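Local structure of SusD/RagB family nutrient-binding outer membrane lipoprotein (Bacteroides vulgatus, 4F7A) at residues A[52-57]-A[437-442]. The protein probably binds glycans, perhaps mucin O-glycans, at the outer membrane as a SusD-like lipoprotein that helps capture nutrients. Sequence-based numbering, arbitrary orientation.
Sequences LNHDMF and EAWAEQ
Trp439 meets His54 and Phe57 in a buried aromatic cluster near the middle of this SusD-like, TPR-related helical fold. The indole comes off helix 435-445 and lies against the short helical turn 54-57, some 380 residues earlier in the chain. The first torsion of Trp439 (chi1 -174°) turns CG away from its own backbone N and swings the indole across to that turn, where its two partners take different parts of the ring system. His54 receives an edge: the CE3 and CZ3 side of the six-membered ring points at one face of the imidazole in an offset T-shaped pair, the planes at 88°. The closest approach is His54 CD2 to Trp439 CE3, 3.5 Å, with CD2 lying near the indole plane. The imidazole's polar end is used as well, for His54 NE2 is hydrogen-bonded to Thr131 OG1 of helix 111-132, a bond that is likely to help fix the turn of the ring whose face takes the indole edge. Phe57 puts its CB over one face of the indole, while its phenyl ring stands oblique to it. The two side chains run alongside each other, pointing the same way, and the phenyl ring is inclined to the six-membered ring by 39°, with Phe57 CD2 3.9 Å from both Trp439 CZ2 and Trp439 CH2. Were Trp439 cut back to an alanine, the imidazole face of His54 and the CB of Phe57 would probably lose their aromatic partner and a gap would open between the two helices. Beside the tryptophan, Ala438 packs on Trp428 of helix 416-431, so the same helix is also backed by its predecessor in the chain. Over the indole face the contact is CH-pi: Phe57 CB sits 3.5 Å from the centroid of the five-membered ring of Trp439, only 14° off the ring normal.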
loop_
_atom_site.group_PDB
_atom_site.type_symbol
_atom_site.label_atom_id
_atom_site.label_comp_id
_atom_site.label_asym_id
_atom_site.label_seq_id
_atom_site.Cartn_x
_atom_site.Cartn_y
_atom_site.Cartn_z
ATOM N N LEU A 52 -4.652 4.124 11.406
ATOM C CA LEU A 52 -4.663 5.533 11.802
ATOM C C LEU A 52 -3.581 6.396 11.127
ATOM O O LEU A 52 -3.448 7.590 11.433
ATOM C CB LEU A 52 -4.577 5.667 13.305
ATOM C CG LEU A 52 -5.796 5.233 14.106
ATOM C CD1 LEU A 52 -5.409 5.104 15.575
ATOM C CD2 LEU A 52 -6.984 6.207 13.941
ATOM N N ASN A 53 -2.811 5.797 10.223
ATOM C CA ASN A 53 -1.845 6.521 9.411
ATOM C C ASN A 53 -2.192 6.379 7.914
ATOM O O ASN A 53 -3.040 7.089 7.383
ATOM C CB ASN A 53 -0.437 5.995 9.723
ATOM C CG ASN A 53 -0.045 6.230 11.144
ATOM O OD1 ASN A 53 0.254 7.363 11.533
ATOM N ND2 ASN A 53 -0.022 5.175 11.926
ATOM N N HIS A 54 -1.589 5.406 7.262
ATOM C CA HIS A 54 -1.686 5.259 5.813
ATOM C C HIS A 54 -3.115 5.166 5.305
ATOM O O HIS A 54 -3.420 5.699 4.259
ATOM C CB HIS A 54 -0.936 4.005 5.364
ATOM C CG HIS A 54 0.424 3.877 5.967
ATOM N ND1 HIS A 54 0.622 3.704 7.322
ATOM C CD2 HIS A 54 1.652 3.831 5.397
ATOM C CE1 HIS A 54 1.919 3.594 7.562
ATOM N NE2 HIS A 54 2.565 3.674 6.411
ATOM N N ASP A 55 -3.963 4.433 6.009
ATOM C CA ASP A 55 -5.329 4.186 5.536
ATOM C C ASP A 55 -6.145 5.474 5.532
ATOM O O ASP A 55 -7.072 5.618 4.734
ATOM C CB ASP A 55 -6.025 3.136 6.407
ATOM C CG ASP A 55 -5.575 1.700 6.101
ATOM O OD1 ASP A 55 -4.780 1.485 5.151
ATOM O OD2 ASP A 55 -6.030 0.785 6.822
HETATM N N MSE A 56 -5.815 6.385 6.445
HETATM C CA MSE A 56 -6.452 7.683 6.467
HETATM C C MSE A 56 -5.796 8.619 5.449
HETATM O O MSE A 56 -6.496 9.295 4.669
HETATM C CB MSE A 56 -6.393 8.297 7.867
HETATM C CG MSE A 56 -6.970 9.705 7.870
HETATM SE SE MSE A 56 -7.141 10.483 9.621
HETATM C CE MSE A 56 -5.409 10.222 10.219
ATOM N N PHE A 57 -4.458 8.665 5.432
ATOM C CA PHE A 57 -3.768 9.587 4.547
ATOM C C PHE A 57 -3.982 9.247 3.083
ATOM O O PHE A 57 -4.023 10.146 2.234
ATOM C CB PHE A 57 -2.284 9.710 4.892
ATOM C CG PHE A 57 -2.024 10.247 6.296
ATOM C CD1 PHE A 57 -2.703 11.356 6.775
ATOM C CD2 PHE A 57 -1.104 9.633 7.123
ATOM C CE1 PHE A 57 -2.459 11.826 8.046
ATOM C CE2 PHE A 57 -0.845 10.117 8.399
ATOM C CZ PHE A 57 -1.521 11.204 8.856
ATOM N N GLU A 437 -0.034 1.105 -0.296
ATOM C CA GLU A 437 0.265 1.340 -1.713
ATOM C C GLU A 437 -0.429 2.605 -2.212
ATOM O O GLU A 437 0.168 3.411 -2.956
ATOM C CB GLU A 437 -0.097 0.135 -2.571
ATOM C CG GLU A 437 0.362 0.274 -4.039
ATOM C CD GLU A 437 1.859 0.540 -4.221
ATOM O OE1 GLU A 437 2.664 0.250 -3.306
ATOM O OE2 GLU A 437 2.248 1.066 -5.299
ATOM N N ALA A 438 -1.664 2.806 -1.771
ATOM C CA ALA A 438 -2.465 3.971 -2.203
ATOM C C ALA A 438 -1.801 5.284 -1.809
ATOM O O ALA A 438 -1.677 6.210 -2.617
ATOM C CB ALA A 438 -3.882 3.889 -1.609
ATOM N N TRP A 439 -1.354 5.344 -0.563
ATOM C CA TRP A 439 -0.733 6.534 -0.041
ATOM C C TRP A 439 0.643 6.780 -0.673
ATOM O O TRP A 439 0.979 7.904 -0.967
ATOM C CB TRP A 439 -0.640 6.477 1.485
ATOM C CG TRP A 439 -0.129 7.794 2.095
ATOM C CD1 TRP A 439 -0.424 9.048 1.668
ATOM C CD2 TRP A 439 0.718 7.949 3.256
ATOM N NE1 TRP A 439 0.219 9.992 2.459
ATOM C CE2 TRP A 439 0.924 9.335 3.440
ATOM C CE3 TRP A 439 1.348 7.045 4.135
ATOM C CZ2 TRP A 439 1.699 9.834 4.468
ATOM C CZ3 TRP A 439 2.127 7.539 5.144
ATOM C CH2 TRP A 439 2.299 8.930 5.310
ATOM N N ALA A 440 1.441 5.729 -0.854
ATOM C CA ALA A 440 2.748 5.867 -1.470
ATOM C C ALA A 440 2.607 6.443 -2.861
ATOM O O ALA A 440 3.307 7.385 -3.225
ATOM C CB ALA A 440 3.462 4.531 -1.523
ATOM N N GLU A 441 1.679 5.908 -3.637
ATOM C CA GLU A 441 1.485 6.396 -5.009
ATOM C C GLU A 441 0.902 7.797 -5.080
ATOM O O GLU A 441 1.216 8.581 -5.997
ATOM C CB GLU A 441 0.670 5.389 -5.817
ATOM C CG GLU A 441 1.514 4.210 -6.220
ATOM C CD GLU A 441 2.553 4.597 -7.241
ATOM O OE1 GLU A 441 2.166 4.653 -8.440
ATOM O OE2 GLU A 441 3.736 4.845 -6.859
ATOM N N GLN A 442 0.068 8.147 -4.124
ATOM C CA GLN A 442 -0.433 9.511 -4.059
ATOM C C GLN A 442 0.685 10.535 -3.805
ATOM O O GLN A 442 0.731 11.605 -4.424
ATOM C CB GLN A 442 -1.514 9.611 -2.998
ATOM C CG GLN A 442 -2.165 10.981 -2.907
ATOM C CD GLN A 442 -1.474 11.934 -1.952
ATOM O OE1 GLN A 442 -0.709 11.524 -1.081
ATOM N NE2 GLN A 442 -1.776 13.216 -2.093
#